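Local atomic coordinates of protein with a SET domain within carboxy region (Cryptosporidium parvum, PDB entry 4LDG), a protein that probably methylates histone H4 on a lysine of its tail through a SET domain of the SET8 type. Residues 156-159 with 160-164; 99-102 with 103-107; 235-239 with 240-244. All coordinates share one frame; numbering follows the deposited sequence. Where two conformers were deposited one is given.

Overall arrangement
Along the chain the three contacts follow in the order 2, 1, 3. Contact 2 (99-107) finishes helix 98-104 and leads into the short strand 105-106. Contact 1 (156-164) is a turn feeding strand 163-166, and contact 3 (235-244) is the end of the hairpin of strands 230-237 and 240-247; both lie in the SET domain. Strands 163-166 and 240-247 are neighbours in one antiparallel sheet, where F163 packs against F244, although the centres of contacts 1 and 3 are about 20 Å apart. Contact 2 is separate, its centre about 16 Å from that of contact 1 and 22 Å from that of contact 3. Helix 121-134 meets side chains of all three, tying helix 98-104 to the SET-domain sheet.

Contact 1 of 3, residues 156-159 with 160-164; sequences SLIR and KDDFV
R159 and D162 close a type II beta turn that leads into strand 163-166 of the SET domain. The turn bond runs from D162 N to R159 O at 3.1 Å. D162 doubles back over the same residue: with CG anti to its carbonyl carbon (chi1 -79°), its carboxylate lies beside the R159 backbone, and OD2 takes a weak, bent bond from R159 N at 3.2 Å. The R159 side chain runs extended from CG to NE and leads away from the turn, yet its guanidinium is linked to D162 by a water. That water sits at the guanidinium edge, in its plane, accepting from R159 NH2 and donating to D162 OD1, while R159 NH2 stays 4.7 Å from D162 OD2, too far for direct contact. K160 folds at its last torsion, which brings NZ to 3.6 Å from D161 OD2 in a salt bridge between neighbouring residues of the turn. S247 of strand 240-247 binds R159 O through its hydroxyl and pairs with the D161 and D162 backbone. I158 CG2 meets two partners, D162 CB at 3.9 Å and V164 CG2 at 4.0 Å.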
ATOM      1  N   SER A 156      -3.763  12.937   1.636  1.00 46.19           N
ATOM      2  CA  SER A 156      -5.106  13.479   1.387  1.00 48.13           C
ATOM      3  C   SER A 156      -6.102  12.441   1.867  1.00 46.63           C
ATOM      4  O   SER A 156      -5.700  11.367   2.336  1.00 48.81           O
ATOM      5  CB  SER A 156      -5.317  13.768  -0.088  1.00 48.85           C
ATOM      6  OG  SER A 156      -5.138  12.568  -0.804  1.00 53.22           O
ATOM      7  N   LEU A 157      -7.389  12.750   1.777  1.00 45.96           N
ATOM      8  CA  LEU A 157      -8.437  11.815   2.202  1.00 45.50           C
ATOM      9  C   LEU A 157      -8.216  10.416   1.633  1.00 43.79           C
ATOM     10  O   LEU A 157      -7.992  10.244   0.440  1.00 42.69           O
ATOM     11  CB  LEU A 157      -9.809  12.309   1.745  1.00 47.97           C
ATOM     12  CG  LEU A 157     -11.059  11.505   2.144  1.00 48.25           C
ATOM     13  CD1 LEU A 157     -11.194  11.274   3.650  1.00 48.46           C
ATOM     14  CD2 LEU A 157     -12.285  12.259   1.639  1.00 50.44           C
ATOM     15  N   ILE A 158      -8.249   9.423   2.507  1.00 43.34           N
ATOM     16  CA  ILE A 158      -8.298   8.032   2.096  1.00 41.98           C
ATOM     17  C   ILE A 158      -9.673   7.526   2.518  1.00 42.18           C
ATOM     18  O   ILE A 158      -9.955   7.375   3.698  1.00 42.67           O
ATOM     19  CB  ILE A 158      -7.161   7.191   2.716  1.00 39.13           C
ATOM     20  CG1 ILE A 158      -5.807   7.735   2.257  1.00 40.88           C
ATOM     21  CG2 ILE A 158      -7.302   5.747   2.278  1.00 39.33           C
ATOM     22  CD1 ILE A 158      -4.583   7.208   2.989  1.00 39.31           C
ATOM     23  N   ARG A 159     -10.529   7.276   1.541  1.00 41.43           N
ATOM     24  CA  ARG A 159     -11.847   6.762   1.833  1.00 42.71           C
ATOM     25  C   ARG A 159     -11.778   5.314   2.284  1.00 40.39           C
ATOM     26  O   ARG A 159     -10.842   4.582   1.931  1.00 39.02           O
ATOM     27  CB  ARG A 159     -12.740   6.856   0.599  1.00 46.23           C
ATOM     28  CG  ARG A 159     -12.962   8.269   0.102  1.00 51.60           C
ATOM     29  CD  ARG A 159     -14.265   8.342  -0.649  1.00 56.87           C
ATOM     30  NE  ARG A 159     -14.338   9.503  -1.523  1.00 65.21           N
ATOM     31  CZ  ARG A 159     -13.747   9.607  -2.715  1.00 64.60           C
ATOM     32  NH1 ARG A 159     -13.915  10.715  -3.420  1.00 69.04           N
ATOM     33  NH2 ARG A 159     -12.990   8.632  -3.205  1.00 60.27           N
ATOM     34  N   LYS A 160     -12.783   4.925   3.058  1.00 37.12           N
ATOM     35  CA  LYS A 160     -12.983   3.562   3.482  1.00 38.71           C
ATOM     36  C   LYS A 160     -12.916   2.589   2.305  1.00 37.89           C
ATOM     37  O   LYS A 160     -13.571   2.813   1.272  1.00 37.58           O
ATOM     38  CB  LYS A 160     -14.362   3.444   4.130  1.00 40.59           C
ATOM     39  CG  LYS A 160     -14.725   2.065   4.667  1.00 43.01           C
ATOM     40  CD  LYS A 160     -16.154   2.091   5.222  1.00 46.64           C
ATOM     41  CE  LYS A 160     -16.438   0.897   6.120  1.00 51.19           C
ATOM     42  NZ  LYS A 160     -16.136  -0.379   5.412  1.00 54.38           N
ATOM     43  N   ASP A 161     -12.133   1.520   2.480  1.00 36.04           N
ATOM     44  CA  ASP A 161     -11.937   0.471   1.484  1.00 38.50           C
ATOM     45  C   ASP A 161     -11.015   0.803   0.306  1.00 35.97           C
ATOM     46  O   ASP A 161     -10.747  -0.088  -0.517  1.00 34.42           O
ATOM     47  CB  ASP A 161     -13.277  -0.098   0.965  1.00 40.82           C
ATOM     48  CG  ASP A 161     -13.951  -1.000   1.971  1.00 45.51           C
ATOM     49  OD1 ASP A 161     -13.237  -1.671   2.744  1.00 47.91           O
ATOM     50  OD2 ASP A 161     -15.203  -1.042   2.006  1.00 50.41           O
ATOM     51  N   ASP A 162     -10.526   2.042   0.220  1.00 34.45           N
ATOM     52  CA  ASP A 162      -9.521   2.365  -0.784  1.00 34.49           C
ATOM     53  C   ASP A 162      -8.345   1.424  -0.622  1.00 33.96           C
ATOM     54  O   ASP A 162      -8.063   0.931   0.498  1.00 33.26           O
ATOM     55  CB  ASP A 162      -9.000   3.797  -0.676  1.00 34.46           C
ATOM     56  CG  ASP A 162      -9.943   4.833  -1.279  1.00 39.13           C
ATOM     57  OD1 ASP A 162     -11.038   4.478  -1.820  1.00 40.75           O
ATOM     58  OD2 ASP A 162      -9.572   6.036  -1.214  1.00 42.35           O
ATOM     59  N   PHE A 163      -7.721   1.129  -1.761  1.00 33.07           N
ATOM     60  CA  PHE A 163      -6.373   0.561  -1.830  1.00 32.05           C
ATOM     61  C   PHE A 163      -5.439   1.587  -1.219  1.00 33.09           C
ATOM     62  O   PHE A 163      -5.425   2.736  -1.663  1.00 32.70           O
ATOM     63  CB  PHE A 163      -5.975   0.277  -3.281  1.00 30.24           C
ATOM     64  CG  PHE A 163      -4.679  -0.482  -3.429  1.00 30.49           C
ATOM     65  CD1 PHE A 163      -4.671  -1.866  -3.432  1.00 30.56           C
ATOM     66  CD2 PHE A 163      -3.469   0.195  -3.585  1.00 31.65           C
ATOM     67  CE1 PHE A 163      -3.475  -2.574  -3.551  1.00 31.75           C
ATOM     68  CE2 PHE A 163      -2.263  -0.493  -3.706  1.00 31.51           C
ATOM     69  CZ  PHE A 163      -2.264  -1.882  -3.669  1.00 33.36           C
ATOM     70  N   VAL A 164      -4.639   1.197  -0.217  1.00 33.81           N
ATOM     71  CA  VAL A 164      -3.682   2.163   0.361  1.00 33.80           C
ATOM     72  C   VAL A 164      -2.287   2.005  -0.254  1.00 34.02           C
ATOM     73  O   VAL A 164      -1.795   2.890  -0.975  1.00 32.46           O
ATOM     74  CB  VAL A 164      -3.716   2.086   1.895  1.00 36.39           C
ATOM     75  CG1 VAL A 164      -2.714   3.033   2.537  1.00 38.41           C
ATOM     76  CG2 VAL A 164      -5.120   2.418   2.390  1.00 36.58           C
TER
HETATM   77  O   HOH W   1     -12.359   6.049  -3.195  1.00 45.12           O

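Contact 2 of 3, residues 99-102 with 103-107; sequences SIIE and ATIDM
Backbone bonds from A103 N to S99 O and from I105 N to I101 O (2.8 Å) carry the i to i+4 pattern of an alpha helix to the C-terminal end of helix 98-104, where I105 leaves helical geometry and the chain passes into strand 105-106. Between them, I100 O accepts two bonds from T104: one from the backbone N at 2.8 Å, the other from OG1 at 2.6 Å. The two donors reach the carbonyl oxygen from opposite faces of its plane. A first torsion of -61°, which places OG1 beside the backbone N of T104, turns the hydroxyl back along the helix for this second bond, a familiar way for a helical threonine to satisfy its side chain. OG1 is also hydrogen-bonded to Y119 OH, so the threonine links the last turn of the helix to the loop that precedes helix 121-134, and I100 CG2 packs beside OG1 at 3.5 Å. At the carboxyl end, a water donates to E102 O at 3.0 Å and more weakly to A103 O, bridging two of the last carbonyls.

Beyond the helix the chain turns aside into strand 105-106. In the conformer given, one of two, the M107 side chain crosses that of E102 at about a right angle, and its CE lies, tentatively, 4.3 Å from I101 CG2. The apolar side of this end of the helix is made by I101, whose buried side chain faces I126 of helix 121-134 while I105 and M107 meet Y130 of the same helix; I100 reaches W123. Helix 98-104 thereby lies against helix 121-134. More firmly placed, I101 CG2 approaches I105 CD1 at 4.4 Å.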
ATOM      1  N   SER A  99     -15.053  -0.418 -18.316  1.00 45.26           N
ATOM      2  CA  SER A  99     -15.870   0.762 -18.070  1.00 46.40           C
ATOM      3  C   SER A  99     -15.834   1.229 -16.613  1.00 44.15           C
ATOM      4  O   SER A  99     -15.600   2.404 -16.353  1.00 43.31           O
ATOM      5  CB  SER A  99     -17.304   0.496 -18.499  1.00 47.63           C
ATOM      6  OG  SER A  99     -17.304   0.116 -19.853  1.00 55.29           O
ATOM      7  N   ILE A 100     -16.073   0.307 -15.683  1.00 42.27           N
ATOM      8  CA  ILE A 100     -16.109   0.636 -14.261  1.00 41.86           C
ATOM      9  C   ILE A 100     -14.735   1.067 -13.787  1.00 40.45           C
ATOM     10  O   ILE A 100     -14.629   1.963 -12.935  1.00 40.98           O
ATOM     11  CB  ILE A 100     -16.554  -0.563 -13.393  1.00 44.73           C
ATOM     12  CG1 ILE A 100     -18.009  -0.956 -13.709  1.00 47.36           C
ATOM     13  CG2 ILE A 100     -16.431  -0.227 -11.905  1.00 44.67           C
ATOM     14  CD1 ILE A 100     -18.999   0.178 -13.539  1.00 46.57           C
ATOM     15  N   ILE A 101     -13.691   0.438 -14.331  1.00 37.05           N
ATOM     16  CA  ILE A 101     -12.331   0.761 -13.929  1.00 35.40           C
ATOM     17  C   ILE A 101     -11.983   2.179 -14.315  1.00 38.34           C
ATOM     18  O   ILE A 101     -11.464   2.911 -13.492  1.00 37.20           O
ATOM     19  CB  ILE A 101     -11.322  -0.220 -14.532  1.00 36.50           C
ATOM     20  CG1 ILE A 101     -11.445  -1.574 -13.840  1.00 35.92           C
ATOM     21  CG2 ILE A 101      -9.909   0.293 -14.387  1.00 36.27           C
ATOM     22  CD1 ILE A 101     -10.695  -2.684 -14.543  1.00 37.15           C
ATOM     23  N   GLU A 102     -12.301   2.592 -15.550  1.00 40.55           N
ATOM     24  CA  GLU A 102     -11.916   3.911 -16.017  1.00 43.96           C
ATOM     25  C   GLU A 102     -12.729   5.013 -15.356  1.00 43.00           C
ATOM     26  O   GLU A 102     -12.241   6.129 -15.206  1.00 42.25           O
ATOM     27  CB  GLU A 102     -12.043   4.014 -17.537  1.00 50.48           C
ATOM     28  CG  GLU A 102     -11.169   3.016 -18.263  1.00 54.61           C
ATOM     29  CD  GLU A 102     -10.522   3.577 -19.514  1.00 59.73           C
ATOM     30  OE1 GLU A 102     -11.298   3.882 -20.445  1.00 66.10           O
ATOM     31  OE2 GLU A 102      -9.258   3.666 -19.575  1.00 55.01           O
ATOM     32  N   ALA A 103     -13.961   4.698 -14.959  1.00 40.12           N
ATOM     33  CA  ALA A 103     -14.749   5.623 -14.162  1.00 40.24           C
ATOM     34  C   ALA A 103     -14.264   5.661 -12.715  1.00 40.03           C
ATOM     35  O   ALA A 103     -14.311   6.701 -12.076  1.00 43.53           O
ATOM     36  CB  ALA A 103     -16.209   5.244 -14.187  1.00 39.62           C
ATOM     37  N   THR A 104     -13.816   4.536 -12.189  1.00 37.29           N
ATOM     38  CA  THR A 104     -13.458   4.479 -10.777  1.00 36.26           C
ATOM     39  C   THR A 104     -12.092   5.100 -10.542  1.00 36.82           C
ATOM     40  O   THR A 104     -11.897   5.794  -9.557  1.00 35.19           O
ATOM     41  CB  THR A 104     -13.499   3.035 -10.279  1.00 36.18           C
ATOM     42  OG1 THR A 104     -14.840   2.533 -10.444  1.00 35.45           O
ATOM     43  CG2 THR A 104     -13.075   2.936  -8.814  1.00 35.85           C
ATOM     44  N   ILE A 105     -11.167   4.883 -11.476  1.00 37.66           N
ATOM     45  CA  ILE A 105      -9.793   5.349 -11.354  1.00 40.07           C
ATOM     46  C   ILE A 105      -9.470   6.361 -12.440  1.00 44.13           C
ATOM     47  O   ILE A 105      -9.764   6.114 -13.620  1.00 46.22           O
ATOM     48  CB  ILE A 105      -8.828   4.165 -11.497  1.00 42.82           C
ATOM     49  CG1 ILE A 105      -8.968   3.283 -10.257  1.00 44.02           C
ATOM     50  CG2 ILE A 105      -7.385   4.665 -11.663  1.00 44.15           C
ATOM     51  CD1 ILE A 105      -8.613   1.860 -10.491  1.00 46.31           C
ATOM     52  N   ASP A 106      -8.905   7.503 -12.043  1.00 45.01           N
ATOM     53  CA  ASP A 106      -8.463   8.524 -12.999  1.00 47.34           C
ATOM     54  C   ASP A 106      -7.084   8.114 -13.427  1.00 48.20           C
ATOM     55  O   ASP A 106      -6.159   8.156 -12.619  1.00 46.20           O
ATOM     56  CB  ASP A 106      -8.400   9.889 -12.328  1.00 49.44           C
ATOM     57  CG  ASP A 106      -7.979  11.008 -13.289  1.00 55.47           C
ATOM     58  OD1 ASP A 106      -8.738  12.014 -13.376  1.00 52.23           O
ATOM     59  OD2 ASP A 106      -6.896  10.877 -13.938  1.00 54.92           O
ATOM     60  N   MET A 107      -6.960   7.738 -14.696  0.50 50.94           N
ATOM     61  CA  MET A 107      -5.709   7.236 -15.255  0.50 53.80           C
ATOM     62  C   MET A 107      -4.671   8.330 -15.523  0.50 55.05           C
ATOM     63  O   MET A 107      -3.497   8.032 -15.732  0.50 56.82           O
ATOM     64  CB  MET A 107      -5.997   6.449 -16.538  0.50 57.44           C
ATOM     65  CG  MET A 107      -5.883   4.925 -16.395  0.50 57.74           C
ATOM     66  SD  MET A 107      -7.190   4.097 -15.467  0.50 58.48           S
ATOM     67  CE  MET A 107      -8.200   3.460 -16.783  0.50 58.60           C
TER
HETATM   68  O   HOH W   2     -12.066   8.425 -13.225  1.00 54.91           O

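Contact 3 of 3, residues 235-239 with 240-244; sequences LMIEN and TPRLF
L235 and R242 form a hydrogen-bonded pair in the antiparallel hairpin of strands 230-237 and 240-247, which belongs to the SET domain. L235 N gives to R242 O at 3.0 Å, and R242 N returns to L235 O at 2.8 Å. At the hairpin end, I237 and T240 enclose a type I' turn through E238 and N239. The I237 N to T240 O bond is nearly straight (177°), and T240 N returns to I237 O.

Apolar contacts fall on both faces. On one, M236 bends at chi2 and chi3, curling its thioether over the proline so that SD lies 3.7 Å from P241 CB. On the other, I237 CD1 meets the aliphatic stem of R242 at CG, 4.1 Å away, the two side chains crossing at about a right angle. L235 CG comes obliquely to F244 CE2 at 3.8 Å; a chi1 of 63° sets the ring between the backbone N and the carbonyl carbon of F244, which brings CE2 to the leucine.

Polar side-chain contacts centre on R242. A water at the edge of its guanidinium, in plane, joins NH1 to I237 O, while NE forms a salt bridge with E166.

L235, R242 and F244 all lie against I132 of helix 121-134, and F244 also meets F163 of strand 163-166. On the M236 face, P241 packs on F197 of strand 194-199.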
ATOM      1  N   LEU A 235      -4.133 -10.779  -2.792  1.00 38.90           N
ATOM      2  CA  LEU A 235      -4.585 -11.289  -4.072  1.00 40.62           C
ATOM      3  C   LEU A 235      -3.513 -12.183  -4.632  1.00 39.95           C
ATOM      4  O   LEU A 235      -2.335 -11.797  -4.682  1.00 36.72           O
ATOM      5  CB  LEU A 235      -4.812 -10.163  -5.083  1.00 44.28           C
ATOM      6  CG  LEU A 235      -6.010  -9.222  -4.892  1.00 48.52           C
ATOM      7  CD1 LEU A 235      -6.158  -8.328  -6.116  1.00 51.12           C
ATOM      8  CD2 LEU A 235      -7.312  -9.967  -4.622  1.00 49.61           C
ATOM      9  N   MET A 236      -3.930 -13.358  -5.086  1.00 39.16           N
ATOM     10  CA  MET A 236      -3.048 -14.224  -5.840  1.00 42.53           C
ATOM     11  C   MET A 236      -3.104 -13.749  -7.274  1.00 41.32           C
ATOM     12  O   MET A 236      -4.168 -13.758  -7.860  1.00 42.56           O
ATOM     13  CB  MET A 236      -3.502 -15.685  -5.750  1.00 43.60           C
ATOM     14  CG  MET A 236      -3.585 -16.201  -4.325  1.00 44.92           C
ATOM     15  SD  MET A 236      -2.021 -16.152  -3.419  1.00 49.92           S
ATOM     16  CE  MET A 236      -1.098 -17.380  -4.339  1.00 48.05           C
ATOM     17  N   ILE A 237      -1.967 -13.301  -7.802  1.00 41.34           N
ATOM     18  CA  ILE A 237      -1.864 -12.797  -9.156  1.00 43.85           C
ATOM     19  C   ILE A 237      -0.702 -13.515  -9.786  1.00 47.66           C
ATOM     20  O   ILE A 237       0.404 -13.471  -9.261  1.00 49.49           O
ATOM     21  CB  ILE A 237      -1.606 -11.295  -9.190  1.00 43.80           C
ATOM     22  CG1 ILE A 237      -2.858 -10.570  -8.742  1.00 43.36           C
ATOM     23  CG2 ILE A 237      -1.208 -10.855 -10.597  1.00 44.51           C
ATOM     24  CD1 ILE A 237      -2.660  -9.105  -8.460  1.00 43.59           C
ATOM     25  N   GLU A 238      -0.950 -14.207 -10.895  0.50 47.90           N
ATOM     26  CA  GLU A 238       0.103 -14.923 -11.607  0.50 50.08           C
ATOM     27  C   GLU A 238       0.929 -15.814 -10.652  0.50 50.19           C
ATOM     28  O   GLU A 238       2.154 -15.853 -10.701  0.50 49.92           O
ATOM     29  CB  GLU A 238       0.962 -13.926 -12.402  0.50 51.18           C
ATOM     30  CG  GLU A 238       0.209 -13.309 -13.584  0.50 51.52           C
ATOM     31  CD  GLU A 238       0.981 -12.200 -14.304  0.50 53.64           C
ATOM     32  OE1 GLU A 238       0.830 -11.000 -13.928  0.50 51.83           O
ATOM     33  OE2 GLU A 238       1.717 -12.528 -15.265  0.50 52.28           O
ATOM     34  N   ASN A 239       0.202 -16.506  -9.775  0.50 50.98           N
ATOM     35  CA  ASN A 239       0.739 -17.543  -8.884  0.50 52.88           C
ATOM     36  C   ASN A 239       1.462 -17.055  -7.630  0.50 52.32           C
ATOM     37  O   ASN A 239       2.000 -17.849  -6.865  0.50 52.05           O
ATOM     38  CB  ASN A 239       1.628 -18.501  -9.671  0.50 55.17           C
ATOM     39  CG  ASN A 239       0.829 -19.609 -10.310  0.50 57.52           C
ATOM     40  OD1 ASN A 239       0.082 -19.377 -11.257  0.50 56.65           O
ATOM     41  ND2 ASN A 239       0.946 -20.813  -9.766  0.50 60.14           N
ATOM     42  N   THR A 240       1.419 -15.746  -7.425  1.00 52.71           N
ATOM     43  CA  THR A 240       2.231 -15.022  -6.449  1.00 48.63           C
ATOM     44  C   THR A 240       1.302 -14.190  -5.549  1.00 45.16           C
ATOM     45  O   THR A 240       0.476 -13.399  -6.041  1.00 41.34           O
ATOM     46  CB  THR A 240       3.162 -14.082  -7.214  1.00 50.54           C
ATOM     47  OG1 THR A 240       4.129 -14.874  -7.898  1.00 59.39           O
ATOM     48  CG2 THR A 240       3.881 -13.090  -6.302  1.00 53.03           C
ATOM     49  N   PRO A 241       1.389 -14.387  -4.231  1.00 43.48           N
ATOM     50  CA  PRO A 241       0.556 -13.562  -3.373  1.00 39.93           C
ATOM     51  C   PRO A 241       1.075 -12.154  -3.397  1.00 36.08           C
ATOM     52  O   PRO A 241       2.279 -11.966  -3.365  1.00 36.57           O
ATOM     53  CB  PRO A 241       0.773 -14.163  -1.991  1.00 43.15           C
ATOM     54  CG  PRO A 241       2.149 -14.736  -2.050  1.00 45.53           C
ATOM     55  CD  PRO A 241       2.295 -15.255  -3.457  1.00 46.14           C
ATOM     56  N   ARG A 242       0.162 -11.190  -3.477  1.00 33.98           N
ATOM     57  CA  ARG A 242       0.458  -9.769  -3.366  1.00 33.38           C
ATOM     58  C   ARG A 242      -0.298  -9.243  -2.167  1.00 33.93           C
ATOM     59  O   ARG A 242      -1.564  -9.274  -2.136  1.00 31.54           O
ATOM     60  CB  ARG A 242      -0.002  -9.018  -4.615  1.00 34.29           C
ATOM     61  CG  ARG A 242       0.456  -9.674  -5.917  1.00 36.39           C
ATOM     62  CD  ARG A 242       1.963  -9.616  -6.083  1.00 36.20           C
ATOM     63  NE  ARG A 242       2.364  -8.224  -6.267  1.00 36.63           N
ATOM     64  CZ  ARG A 242       2.518  -7.619  -7.441  1.00 38.60           C
ATOM     65  NH1 ARG A 242       2.315  -8.273  -8.593  1.00 42.71           N
ATOM     66  NH2 ARG A 242       2.855  -6.342  -7.471  1.00 38.54           N
ATOM     67  N   LEU A 243       0.468  -8.727  -1.198  1.00 33.98           N
ATOM     68  CA  LEU A 243      -0.084  -8.312   0.084  1.00 32.87           C
ATOM     69  C   LEU A 243      -0.208  -6.795   0.079  1.00 30.77           C
ATOM     70  O   LEU A 243       0.755  -6.079  -0.283  1.00 28.85           O
ATOM     71  CB  LEU A 243       0.848  -8.783   1.212  1.00 36.31           C
ATOM     72  CG  LEU A 243       0.580  -8.418   2.689  1.00 37.92           C
ATOM     73  CD1 LEU A 243      -0.679  -9.109   3.209  1.00 37.11           C
ATOM     74  CD2 LEU A 243       1.782  -8.801   3.539  1.00 38.07           C
ATOM     75  N   PHE A 244      -1.381  -6.306   0.496  1.00 28.14           N
ATOM     76  CA  PHE A 244      -1.665  -4.881   0.458  1.00 29.14           C
ATOM     77  C   PHE A 244      -2.574  -4.432   1.575  1.00 30.96           C
ATOM     78  O   PHE A 244      -3.310  -5.246   2.203  1.00 30.35           O
ATOM     79  CB  PHE A 244      -2.261  -4.435  -0.913  1.00 28.81           C
ATOM     80  CG  PHE A 244      -3.607  -5.056  -1.259  1.00 27.90           C
ATOM     81  CD1 PHE A 244      -4.783  -4.348  -1.112  1.00 29.11           C
ATOM     82  CD2 PHE A 244      -3.685  -6.344  -1.742  1.00 29.00           C
ATOM     83  CE1 PHE A 244      -6.011  -4.925  -1.428  1.00 29.79           C
ATOM     84  CE2 PHE A 244      -4.901  -6.930  -2.054  1.00 29.23           C
ATOM     85  CZ  PHE A 244      -6.063  -6.225  -1.903  1.00 29.80           C
TER
HETATM   86  O   HOH W   3       2.033 -10.975  -9.280  1.00 49.61           O